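Local coordinates for WlaRA, TDP-fucose-3,4-ketoisomerase (Campylobacter jejuni subsp. jejuni 81116, PDB 5TPV), which is a cupin-fold enzyme of the WxcM-like family that forms a dimer of beta-rich subunits and binds thymidine-5'-diphosphate in a pocket shared between them, at residues M1-L6 with Q76-N81; I31-Y36 with T110-D115; G47-L52 with I93-Y98; N62-I67 with N99-C104. All coordinates share one frame; numbering follows the deposited sequence.

Contact 1 (M1-L6 with Q76-N81); sequences MNYTIL and QKIILN
Y3 lays the phenol end of its ring across the side chain of Q76, with OH 3.4 Å and CZ 3.8 Å from Q76 CG. Ring and amide planes stand almost perpendicular, 85° apart, and the amide presents NE2 to the hydroxyl. That bond, from Q76 NE2 to Y3 OH, is weak at 3.3 Å and bent. Torsions on both sides bring the partners together. Y3 CG sits in the crowded position between its backbone N and carbonyl carbon (chi1 69°), while the Q76 chain starts anti to its own N and then bends at chi2. The other amide atom, Q76 OE1, accepts a weak bond from K77 N and may help to steady the rotation of the group. M1 crosses Q76 at about a right angle and reaches CB with its methyl CE at 4.0 Å. Further along, I5 and I78 meet tip to tip, I5 CD1 lying 4.0 Å from I78 CG2, and I78 CD1 approaches the Y3 ring obliquely. Strands 3-6 and 76-80 run nearly parallel, but their axes stay 10.4 Å apart and no backbone bond links them. They belong to the two different sheets of the cupin fold, and L87 touches both Y3 and I78. Contact between the sheets here therefore rests mainly on dispersion between apolar groups, and the single long polar bond probably adds little beyond orienting the tyrosine and the amide.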
# COMPACT_ATOMS: atom_id res chain seq x y z
N MET B 1 3.97 -16.64 19.94
CA MET B 1 3.46 -16.45 18.55
C MET B 1 2.16 -15.63 18.63
O MET B 1 1.19 -16.02 19.33
CB MET B 1 3.12 -17.81 17.96
CG MET B 1 2.86 -17.77 16.46
SD MET B 1 4.33 -17.31 15.51
CE MET B 1 4.91 -18.97 15.17
N ASN B 2 2.14 -14.50 17.93
CA ASN B 2 0.92 -13.71 17.81
C ASN B 2 0.78 -13.24 16.35
O ASN B 2 1.47 -12.33 15.92
CB ASN B 2 0.89 -12.48 18.72
CG ASN B 2 -0.50 -11.78 18.66
OD1 ASN B 2 -1.55 -12.42 18.56
ND2 ASN B 2 -0.50 -10.47 18.74
N TYR B 3 -0.14 -13.85 15.63
CA TYR B 3 -0.44 -13.47 14.28
C TYR B 3 -1.91 -13.73 14.01
O TYR B 3 -2.57 -14.48 14.76
CB TYR B 3 0.42 -14.33 13.37
CG TYR B 3 0.06 -15.79 13.32
CD1 TYR B 3 -1.02 -16.24 12.58
CD2 TYR B 3 0.84 -16.74 13.99
CE1 TYR B 3 -1.35 -17.59 12.53
CE2 TYR B 3 0.54 -18.10 13.94
CZ TYR B 3 -0.58 -18.53 13.21
OH TYR B 3 -0.94 -19.88 13.13
N THR B 4 -2.42 -13.16 12.91
CA THR B 4 -3.82 -13.36 12.52
C THR B 4 -3.98 -13.29 11.01
O THR B 4 -3.51 -12.35 10.36
CB THR B 4 -4.80 -12.31 13.10
OG1 THR B 4 -4.71 -12.23 14.52
CG2 THR B 4 -6.25 -12.67 12.75
N ILE B 5 -4.64 -14.30 10.46
CA ILE B 5 -5.08 -14.25 9.09
C ILE B 5 -6.36 -13.41 9.06
O ILE B 5 -7.42 -13.89 9.48
CB ILE B 5 -5.23 -15.65 8.48
CG1 ILE B 5 -3.86 -16.33 8.50
CG2 ILE B 5 -5.74 -15.60 7.02
CD1 ILE B 5 -3.83 -17.66 7.79
N LEU B 6 -6.24 -12.18 8.57
CA LEU B 6 -7.37 -11.30 8.36
C LEU B 6 -8.14 -11.61 7.10
O LEU B 6 -7.60 -12.09 6.11
CB LEU B 6 -6.94 -9.84 8.37
CG LEU B 6 -6.24 -9.51 9.68
CD1 LEU B 6 -5.66 -8.13 9.54
CD2 LEU B 6 -7.12 -9.57 10.93
N GLN B 76 5.61 -21.58 11.88
CA GLN B 76 4.32 -21.73 11.23
C GLN B 76 4.50 -21.27 9.77
O GLN B 76 5.15 -20.26 9.54
CB GLN B 76 3.29 -20.89 12.03
CG GLN B 76 1.88 -20.90 11.46
CD GLN B 76 1.29 -22.30 11.39
OE1 GLN B 76 1.57 -23.03 10.46
NE2 GLN B 76 0.50 -22.69 12.36
N LYS B 77 3.97 -22.06 8.84
CA LYS B 77 3.95 -21.71 7.41
C LYS B 77 2.53 -21.39 6.93
O LYS B 77 1.57 -22.07 7.28
CB LYS B 77 4.52 -22.83 6.54
CG LYS B 77 5.96 -23.16 6.89
CD LYS B 77 6.49 -24.35 6.11
CE LYS B 77 7.94 -24.60 6.46
NZ LYS B 77 8.50 -25.76 5.72
N ILE B 78 2.42 -20.32 6.15
CA ILE B 78 1.16 -19.78 5.65
C ILE B 78 1.31 -19.44 4.17
O ILE B 78 2.33 -18.88 3.76
CB ILE B 78 0.81 -18.50 6.43
CG1 ILE B 78 0.47 -18.89 7.88
CG2 ILE B 78 -0.34 -17.73 5.80
CD1 ILE B 78 0.98 -17.90 8.89
N ILE B 79 0.27 -19.78 3.41
CA ILE B 79 0.21 -19.37 2.03
C ILE B 79 -0.59 -18.08 1.86
O ILE B 79 -1.65 -17.96 2.41
CB ILE B 79 -0.20 -20.54 1.10
CG1 ILE B 79 0.97 -21.53 1.02
CG2 ILE B 79 -0.50 -20.04 -0.31
CD1 ILE B 79 0.63 -22.89 0.45
N LEU B 80 -0.02 -17.10 1.16
CA LEU B 80 -0.72 -15.88 0.78
C LEU B 80 -1.01 -15.99 -0.71
O LEU B 80 -0.10 -16.15 -1.50
CB LEU B 80 0.14 -14.65 1.08
CG LEU B 80 0.36 -14.41 2.59
CD1 LEU B 80 1.29 -13.25 2.84
CD2 LEU B 80 -0.95 -14.16 3.32
N ASN B 81 -2.29 -15.93 -1.07
CA ASN B 81 -2.71 -16.05 -2.46
C ASN B 81 -3.98 -15.34 -2.90
O ASN B 81 -4.45 -15.60 -4.00
CB ASN B 81 -2.82 -17.53 -2.88
CG ASN B 81 -3.86 -18.33 -2.11
OD1 ASN B 81 -3.85 -19.55 -2.18
ND2 ASN B 81 -4.71 -17.69 -1.34

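Contact 2 (I31-Y36 with T110-D115); sequences IKRIFY and TNTYYD. With TYD (thymidine-5'-diphosphate), chain E.
Strand 33-36 meets T110 in an antiparallel hydrogen-bonded pair interrupted by a classic beta bulge: K32 and R33 both face T110. The carbonyl T110 O accepts a straight bond from K32 N (3.1 Å) and a weak one from R33 N, while T110 N returns a bond to R33 O. R33 leaves the strand with CG anti to its backbone N and bends at chi3, which turns the guanidinium side-on to T112. NE donates to T112 O at 2.8 Å and NH1 to T112 OG1 at 3.0 Å, both close to the guanidinium plane. T110 CG2 lies over one face and Y114 CA over the opposite one, 3.5 Å above the plane. The remaining nitrogen, NH2, reaches TYD O4 at 2.8 Å. Y114 lays its ring over the thymine, with TYD N3 3.2 Å above the ring plane, and F35 offers a face to the methyl C5M. At the rim K32 NZ makes an off-centre cation-pi contact with Y113. S54 also bonds T112 OG1, and Q22 of the second subunit bonds Y114 N. Gripped side-on by the carbonyl and hydroxyl of T112, the guanidinium probably has little freedom to rotate, and its positive charge would probably strengthen the bond to the base carbonyl.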
# COMPACT_ATOMS: atom_id res chain seq x y z
N ILE B 31 -0.78 3.16 10.11
CA ILE B 31 0.13 3.05 8.96
C ILE B 31 0.98 4.29 8.85
O ILE B 31 0.52 5.38 9.06
CB ILE B 31 -0.60 2.85 7.64
CG1 ILE B 31 -1.43 1.58 7.78
CG2 ILE B 31 0.38 2.78 6.46
CD1 ILE B 31 -2.49 1.33 6.71
N LYS B 32 2.27 4.07 8.62
CA LYS B 32 3.29 5.09 8.37
C LYS B 32 4.17 4.80 7.09
O LYS B 32 4.82 5.70 6.53
CB LYS B 32 4.23 4.99 9.56
CG LYS B 32 4.52 6.22 10.40
CD LYS B 32 3.75 6.21 11.71
CE LYS B 32 4.51 6.95 12.80
NZ LYS B 32 5.31 8.14 12.34
N ARG B 33 4.22 3.55 6.66
CA ARG B 33 4.99 3.13 5.52
C ARG B 33 4.38 1.88 4.88
O ARG B 33 3.83 0.98 5.56
CB ARG B 33 6.41 2.86 6.04
CG ARG B 33 7.25 1.93 5.18
CD ARG B 33 8.72 1.89 5.61
NE ARG B 33 8.78 1.33 6.95
CZ ARG B 33 9.57 0.33 7.35
NH1 ARG B 33 9.48 -0.07 8.59
NH2 ARG B 33 10.42 -0.27 6.56
N ILE B 34 4.54 1.81 3.56
CA ILE B 34 4.03 0.70 2.74
C ILE B 34 5.20 0.32 1.89
O ILE B 34 5.91 1.19 1.48
CB ILE B 34 2.88 1.28 1.82
CG1 ILE B 34 1.68 0.56 2.26
CG2 ILE B 34 3.07 1.45 0.29
CD1 ILE B 34 1.31 1.25 3.53
N PHE B 35 5.34 -0.95 1.54
CA PHE B 35 6.24 -1.31 0.46
C PHE B 35 5.71 -2.53 -0.27
O PHE B 35 4.85 -3.25 0.21
CB PHE B 35 7.70 -1.50 0.94
CG PHE B 35 7.86 -2.39 2.12
CD1 PHE B 35 8.11 -3.73 1.98
CD2 PHE B 35 7.74 -1.88 3.41
CE1 PHE B 35 8.26 -4.55 3.09
CE2 PHE B 35 7.92 -2.69 4.53
CZ PHE B 35 8.19 -4.03 4.38
N TYR B 36 6.20 -2.71 -1.49
CA TYR B 36 5.77 -3.84 -2.31
C TYR B 36 6.99 -4.38 -3.04
O TYR B 36 7.95 -3.65 -3.36
CB TYR B 36 4.55 -3.51 -3.23
CG TYR B 36 4.68 -2.21 -3.96
CD1 TYR B 36 5.21 -2.17 -5.25
CD2 TYR B 36 4.26 -1.01 -3.39
CE1 TYR B 36 5.37 -0.98 -5.90
CE2 TYR B 36 4.43 0.18 -4.06
CZ TYR B 36 5.00 0.18 -5.29
OH TYR B 36 5.16 1.37 -5.97
N THR B 110 3.09 -1.35 7.42
CA THR B 110 3.74 -1.28 8.70
C THR B 110 3.53 0.09 9.38
O THR B 110 3.11 1.10 8.79
CB THR B 110 5.22 -1.65 8.62
OG1 THR B 110 5.82 -1.76 9.93
CG2 THR B 110 5.95 -0.60 7.88
N ASN B 111 3.76 0.06 10.69
CA ASN B 111 3.49 1.20 11.58
C ASN B 111 4.74 2.00 11.90
O ASN B 111 4.68 2.83 12.77
CB ASN B 111 2.83 0.71 12.86
CG ASN B 111 3.72 -0.27 13.65
OD1 ASN B 111 4.49 -1.03 13.12
ND2 ASN B 111 3.53 -0.28 14.95
N THR B 112 5.86 1.81 11.19
CA THR B 112 7.04 2.62 11.48
C THR B 112 7.70 3.16 10.27
O THR B 112 7.58 2.56 9.21
CB THR B 112 8.14 1.76 12.18
OG1 THR B 112 8.50 0.67 11.33
CG2 THR B 112 7.64 1.12 13.47
N TYR B 113 8.53 4.20 10.44
CA TYR B 113 9.50 4.54 9.44
C TYR B 113 10.60 3.49 9.33
O TYR B 113 10.88 2.82 10.29
CB TYR B 113 10.12 5.90 9.75
CG TYR B 113 9.13 7.07 9.77
CD1 TYR B 113 8.26 7.32 8.71
CD2 TYR B 113 9.12 7.97 10.84
CE1 TYR B 113 7.39 8.38 8.71
CE2 TYR B 113 8.28 9.04 10.85
CZ TYR B 113 7.40 9.22 9.80
OH TYR B 113 6.56 10.28 9.84
N TYR B 114 11.26 3.39 8.18
CA TYR B 114 12.33 2.42 8.02
C TYR B 114 13.44 2.70 9.03
O TYR B 114 13.81 3.84 9.21
CB TYR B 114 12.91 2.53 6.63
CG TYR B 114 14.16 1.74 6.49
CD1 TYR B 114 15.40 2.38 6.36
CD2 TYR B 114 14.11 0.35 6.52
CE1 TYR B 114 16.57 1.65 6.31
CE2 TYR B 114 15.27 -0.39 6.44
CZ TYR B 114 16.50 0.28 6.34
OH TYR B 114 17.64 -0.47 6.23
N ASP B 115 13.98 1.67 9.68
CA ASP B 115 15.03 1.88 10.68
C ASP B 115 15.91 0.64 10.76
O ASP B 115 15.51 -0.43 11.28
CB ASP B 115 14.34 2.12 11.99
CG ASP B 115 15.31 2.45 13.13
OD1 ASP B 115 16.56 2.55 12.98
OD2 ASP B 115 14.72 2.61 14.20
PA TYD E . 15.11 -6.08 4.16
O1A TYD E . 16.46 -6.17 4.83
O2A TYD E . 13.87 -5.92 5.00
O3A TYD E . 14.92 -7.38 3.23
PB TYD E . 13.46 -8.02 3.00
O1B TYD E . 13.74 -9.30 2.25
O2B TYD E . 12.93 -8.22 4.40
O3B TYD E . 12.72 -6.97 2.20
O5' TYD E . 15.16 -4.88 3.09
C5' TYD E . 15.88 -5.02 1.87
C4' TYD E . 16.90 -3.89 1.75
O4' TYD E . 16.24 -2.70 1.31
C3' TYD E . 17.55 -3.59 3.09
O3' TYD E . 18.97 -3.79 3.00
C2' TYD E . 17.25 -2.14 3.41
C1' TYD E . 16.41 -1.63 2.24
N1 TYD E . 15.11 -1.18 2.72
C2 TYD E . 14.85 0.20 2.85
O2 TYD E . 15.74 1.03 2.54
N3 TYD E . 13.66 0.65 3.29
C4 TYD E . 12.69 -0.20 3.63
O4 TYD E . 11.59 0.22 4.04
C5 TYD E . 12.94 -1.66 3.51
C5M TYD E . 11.87 -2.65 3.88
C6 TYD E . 14.18 -2.09 3.05
O HOH W 1 12.20 -0.80 9.74

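Contact 3 (G47-L52 with I93-Y98); sequences GDHANL and IWKQMY. With TYD (thymidine-5'-diphosphate), chain E.
W94 lies flat against the backbone of strand 47-51: D48 C and H49 N sit over one face of the indole, with D48 C 3.5 Å from CZ2, while A50 CB touches its rim at CE3. On the other side of the strand K95 crosses H49 obliquely. Its chain, bent at chi2 and chi3, curls back so that NZ donates to H49 O at 3.0 Å, coming from above the carbonyl plane, and rests 2.8 Å from N51 OD1. A water joins NZ to N51 N and I93 O, filling out the surroundings of the buried ammonium. Within this antiparallel sheet of the cupin fold the pairing slips by one residue in a G1 beta bulge, where D48 and H49 both face K95. D48 adopts left-handed backbone angles (65° and 46°), and its N bonds K95 O at 2.8 Å. Its side chain runs alongside Q96, the carboxylate and amide planes 75° apart, with D48 OD1 2.9 Å from Q96 NE2. The H49 ring is held in its own plane from both ends: ND1 gives a weak bond to N51 OD1 at 3.0 Å, and NE2 a short one to TYD O2B at 2.5 Å. If both nitrogens donate, the imidazole would be cationic, a state the diphosphate should favour and the nearby K95 ammonium oppose. G47 N adds a nearly straight bond to TYD O1B at 2.8 Å, and E118 binds the amide nitrogen of N51.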
# COMPACT_ATOMS: atom_id res chain seq x y z
N GLY B 47 13.05 -11.70 3.56
CA GLY B 47 13.03 -11.73 5.00
C GLY B 47 14.36 -12.20 5.57
O GLY B 47 15.39 -11.60 5.31
N ASP B 48 14.30 -13.24 6.40
CA ASP B 48 15.43 -13.64 7.24
C ASP B 48 15.82 -12.57 8.28
O ASP B 48 17.00 -12.23 8.51
CB ASP B 48 16.62 -14.07 6.35
CG ASP B 48 16.33 -15.36 5.59
OD1 ASP B 48 15.89 -16.33 6.23
OD2 ASP B 48 16.60 -15.39 4.36
N HIS B 49 14.81 -12.05 8.96
CA HIS B 49 15.08 -11.16 10.07
C HIS B 49 13.82 -10.97 10.90
O HIS B 49 12.72 -11.29 10.47
CB HIS B 49 15.58 -9.81 9.58
CG HIS B 49 14.66 -9.14 8.61
ND1 HIS B 49 13.57 -8.39 9.00
CD2 HIS B 49 14.64 -9.15 7.25
CE1 HIS B 49 12.94 -7.94 7.92
NE2 HIS B 49 13.57 -8.38 6.84
N ALA B 50 14.00 -10.39 12.06
CA ALA B 50 12.91 -9.96 12.91
C ALA B 50 13.10 -8.51 13.16
O ALA B 50 14.19 -7.93 12.91
CB ALA B 50 12.93 -10.73 14.22
N ASN B 51 12.01 -7.90 13.59
CA ASN B 51 11.98 -6.45 13.80
C ASN B 51 11.50 -6.16 15.21
O ASN B 51 10.46 -6.72 15.70
CB ASN B 51 11.11 -5.73 12.74
CG ASN B 51 11.61 -5.92 11.30
OD1 ASN B 51 11.54 -7.03 10.74
ND2 ASN B 51 12.09 -4.86 10.71
N LEU B 52 12.29 -5.32 15.89
CA LEU B 52 12.09 -4.99 17.31
C LEU B 52 10.81 -4.19 17.61
O LEU B 52 10.11 -4.47 18.58
CB LEU B 52 13.29 -4.21 17.84
CG LEU B 52 14.59 -4.98 18.11
CD1 LEU B 52 15.73 -3.98 18.22
CD2 LEU B 52 14.46 -5.81 19.39
N ILE B 93 8.77 -11.03 15.53
CA ILE B 93 8.55 -12.32 14.97
C ILE B 93 9.45 -12.44 13.77
O ILE B 93 9.48 -11.53 12.93
CB ILE B 93 7.07 -12.48 14.66
CG1 ILE B 93 6.25 -12.33 15.95
CG2 ILE B 93 6.84 -13.81 13.95
CD1 ILE B 93 4.82 -12.83 15.90
N TRP B 94 10.21 -13.52 13.72
CA TRP B 94 11.14 -13.76 12.62
C TRP B 94 10.31 -14.31 11.45
O TRP B 94 9.35 -15.08 11.62
CB TRP B 94 12.14 -14.82 13.02
CG TRP B 94 13.16 -15.20 12.01
CD1 TRP B 94 13.04 -16.09 10.99
CD2 TRP B 94 14.51 -14.74 11.97
NE1 TRP B 94 14.24 -16.23 10.32
CE2 TRP B 94 15.14 -15.39 10.89
CE3 TRP B 94 15.24 -13.85 12.75
CZ2 TRP B 94 16.47 -15.16 10.56
CZ3 TRP B 94 16.58 -13.64 12.42
CH2 TRP B 94 17.17 -14.28 11.34
N LYS B 95 10.73 -13.92 10.26
CA LYS B 95 10.02 -14.35 9.06
C LYS B 95 10.95 -14.56 7.88
O LYS B 95 11.98 -13.91 7.77
CB LYS B 95 8.89 -13.35 8.73
CG LYS B 95 9.21 -12.22 7.78
CD LYS B 95 10.07 -11.14 8.36
CE LYS B 95 9.46 -10.48 9.58
NZ LYS B 95 10.41 -9.44 10.00
N GLN B 96 10.54 -15.48 7.04
CA GLN B 96 11.13 -15.73 5.76
C GLN B 96 10.04 -16.02 4.69
O GLN B 96 9.07 -16.72 4.94
CB GLN B 96 12.12 -16.88 5.93
CG GLN B 96 12.86 -17.26 4.67
CD GLN B 96 13.64 -18.56 4.83
OE1 GLN B 96 13.06 -19.61 5.12
NE2 GLN B 96 14.96 -18.50 4.63
N MET B 97 10.20 -15.46 3.49
CA MET B 97 9.26 -15.68 2.40
C MET B 97 9.89 -16.24 1.17
O MET B 97 10.99 -15.85 0.83
CB MET B 97 8.64 -14.37 2.01
CG MET B 97 8.07 -13.83 3.29
SD MET B 97 7.55 -12.15 3.12
CE MET B 97 9.10 -11.52 3.82
N TYR B 98 9.16 -17.15 0.53
CA TYR B 98 9.73 -17.96 -0.50
C TYR B 98 8.57 -18.52 -1.32
O TYR B 98 7.39 -18.23 -1.06
CB TYR B 98 10.59 -19.04 0.14
CG TYR B 98 9.84 -19.83 1.16
CD1 TYR B 98 9.20 -21.01 0.83
CD2 TYR B 98 9.75 -19.38 2.46
CE1 TYR B 98 8.47 -21.73 1.77
CE2 TYR B 98 9.03 -20.09 3.41
CZ TYR B 98 8.41 -21.27 3.08
OH TYR B 98 7.67 -21.93 4.04
PA TYD E . 15.11 -6.08 4.16
O1A TYD E . 16.46 -6.17 4.83
O2A TYD E . 13.87 -5.92 5.00
O3A TYD E . 14.92 -7.38 3.23
PB TYD E . 13.46 -8.02 3.00
O1B TYD E . 13.74 -9.30 2.25
O2B TYD E . 12.93 -8.22 4.40
O3B TYD E . 12.72 -6.97 2.20
O5' TYD E . 15.16 -4.88 3.09
C5' TYD E . 15.88 -5.02 1.87
C4' TYD E . 16.90 -3.89 1.75
O4' TYD E . 16.24 -2.70 1.31
C3' TYD E . 17.55 -3.59 3.09
O3' TYD E . 18.97 -3.79 3.00
C2' TYD E . 17.25 -2.14 3.41
C1' TYD E . 16.41 -1.63 2.24
N1 TYD E . 15.11 -1.18 2.72
C2 TYD E . 14.85 0.20 2.85
O2 TYD E . 15.74 1.03 2.54
N3 TYD E . 13.66 0.65 3.29
C4 TYD E . 12.69 -0.20 3.63
O4 TYD E . 11.59 0.22 4.04
C5 TYD E . 12.94 -1.66 3.51
C5M TYD E . 11.87 -2.65 3.88
C6 TYD E . 14.18 -2.09 3.05
O HOH W 2 9.51 -9.07 12.95

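Contact 4 (N62-I67 with N99-C104)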
# COMPACT_ATOMS: atom_id res chain seq x y z
N ASN B 62 -1.11 -9.90 -6.02
CA ASN B 62 -1.26 -10.77 -7.15
C ASN B 62 -0.42 -12.03 -6.95
O ASN B 62 0.54 -12.03 -6.20
CB ASN B 62 -0.91 -9.99 -8.42
CG ASN B 62 -1.59 -10.57 -9.66
OD1 ASN B 62 -2.78 -10.92 -9.66
ND2 ASN B 62 -0.80 -10.76 -10.70
N GLY B 63 -0.80 -13.11 -7.59
CA GLY B 63 -0.13 -14.38 -7.38
C GLY B 63 -0.17 -14.92 -5.97
O GLY B 63 -1.10 -14.71 -5.19
N SER B 64 0.89 -15.60 -5.61
CA SER B 64 0.94 -16.29 -4.33
C SER B 64 2.38 -16.43 -3.87
O SER B 64 3.32 -16.42 -4.65
CB SER B 64 0.31 -17.69 -4.43
OG SER B 64 0.99 -18.44 -5.42
N CYS B 65 2.52 -16.56 -2.57
CA CYS B 65 3.82 -16.90 -2.01
C CYS B 65 3.53 -17.59 -0.67
O CYS B 65 2.35 -17.71 -0.27
CB CYS B 65 4.65 -15.62 -1.84
SG CYS B 65 3.93 -14.46 -0.64
N GLU B 66 4.60 -18.05 -0.00
CA GLU B 66 4.52 -18.76 1.27
C GLU B 66 5.37 -17.97 2.24
O GLU B 66 6.45 -17.47 1.93
CB GLU B 66 5.09 -20.19 1.13
CG GLU B 66 4.56 -21.18 2.14
CD GLU B 66 5.07 -22.60 1.91
OE1 GLU B 66 5.54 -23.22 2.89
OE2 GLU B 66 5.04 -23.06 0.75
N ILE B 67 4.87 -17.86 3.45
CA ILE B 67 5.66 -17.29 4.52
C ILE B 67 5.85 -18.22 5.71
O ILE B 67 4.89 -18.86 6.18
CB ILE B 67 5.07 -15.96 4.97
CG1 ILE B 67 5.85 -15.39 6.14
CG2 ILE B 67 3.63 -16.12 5.38
CD1 ILE B 67 5.65 -13.91 6.28
N ASN B 99 8.93 -19.28 -2.35
CA ASN B 99 8.00 -19.93 -3.24
C ASN B 99 7.12 -18.91 -3.92
O ASN B 99 5.89 -19.09 -4.03
CB ASN B 99 7.12 -20.92 -2.45
CG ASN B 99 7.84 -22.22 -2.12
OD1 ASN B 99 8.95 -22.45 -2.56
ND2 ASN B 99 7.20 -23.06 -1.31
N PHE B 100 7.72 -17.80 -4.34
CA PHE B 100 6.91 -16.77 -4.99
C PHE B 100 6.53 -17.17 -6.41
O PHE B 100 7.41 -17.53 -7.15
CB PHE B 100 7.74 -15.50 -5.16
CG PHE B 100 8.09 -14.83 -3.86
CD1 PHE B 100 9.31 -15.07 -3.25
CD2 PHE B 100 7.16 -13.98 -3.23
CE1 PHE B 100 9.64 -14.45 -2.05
CE2 PHE B 100 7.49 -13.36 -2.03
CZ PHE B 100 8.74 -13.60 -1.43
N SER B 101 5.28 -17.02 -6.82
CA SER B 101 4.99 -17.08 -8.25
C SER B 101 5.65 -15.92 -9.02
O SER B 101 6.05 -14.89 -8.45
CB SER B 101 3.48 -17.16 -8.48
OG SER B 101 2.79 -16.00 -8.05
N LYS B 102 5.81 -16.10 -10.33
CA LYS B 102 6.52 -15.12 -11.18
C LYS B 102 5.74 -13.82 -11.22
O LYS B 102 6.33 -12.77 -11.25
CB LYS B 102 6.73 -15.62 -12.63
CG LYS B 102 5.47 -16.12 -13.35
CD LYS B 102 5.25 -15.65 -14.80
CE LYS B 102 4.11 -14.64 -14.99
NZ LYS B 102 4.50 -13.21 -14.80
N ASP B 103 4.43 -13.92 -11.19
CA ASP B 103 3.52 -12.78 -11.16
C ASP B 103 3.18 -12.28 -9.74
O ASP B 103 2.35 -11.39 -9.62
CB ASP B 103 2.19 -13.16 -11.86
CG ASP B 103 1.52 -14.41 -11.29
OD1 ASP B 103 0.36 -14.70 -11.66
OD2 ASP B 103 2.12 -15.11 -10.46
N CYS B 104 3.80 -12.81 -8.70
CA CYS B 104 3.51 -12.40 -7.33
C CYS B 104 3.81 -10.90 -7.17
O CYS B 104 4.82 -10.41 -7.60
CB CYS B 104 4.29 -13.16 -6.28
SG CYS B 104 3.69 -12.72 -4.61
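A serine hydroxyl takes the place of a backbone acceptor: S101 OG receives the N-H of S64 at 3.1 Å and donates its own hydrogen bond to D103 OD2 at 2.7 Å. The hydroxyl sits in the crowded position between its backbone N and carbonyl carbon (chi1 65°), which points it at G63 and S64, and the carboxylate is met nearly along its C-O axis. One main-chain bond backs this clasp, S101 N to S64 O at 3.0 Å, running almost along the C=O axis. G63, with phi 61° and psi -147°, carries its CA up against S101 OG and C104 CA. S101 to C104 form a type I beta turn, closed by C104 N to S101 O. Both segments carry connections between the two sheets of the cupin fold: 62-67 turns from strand 56-62 of one sheet into strand 65-70 of the other, and the loop 99-104 brings the chain back from strand 94-98 to strand 105-110. On the inner side C65 CB packs tightly against F100 CD2 at 3.3 Å, with its sulfur set obliquely to the ring. C104 SG lies at the edge of the same ring, and F40 stacks on it. At the outer end N99 and E66 run alongside each other. N99 ND2 bonds E66 OE2 at 3.0 Å from above the carboxylate plane, while OE1 of that glutamate is bonded by the hydroxyl of Y98.

Contacts 1, 3 and 4 share the sheet that contains strands 75-80, 65-70, 94-98 and 46-51. Contact 4 joins contact 1 through strand pairing, with probable hydrogen bonds I67 N to I78 O and L80 N to C65 O, each 2.8 Å. It joins contact 3 at Y98 OH, 2.7 Å from E66 OE1. Contacts 2 and 3 do not touch, their nearest atoms being about 6 Å apart, yet both hold the same thymidine-5'-diphosphate: contact 2 the base, contact 3 the diphosphate. R46, Y119, Y121 and, from the second subunit, K14 also bond it. Contact 1 lies across the chain's centre from contact 2, their centres about 19 Å apart.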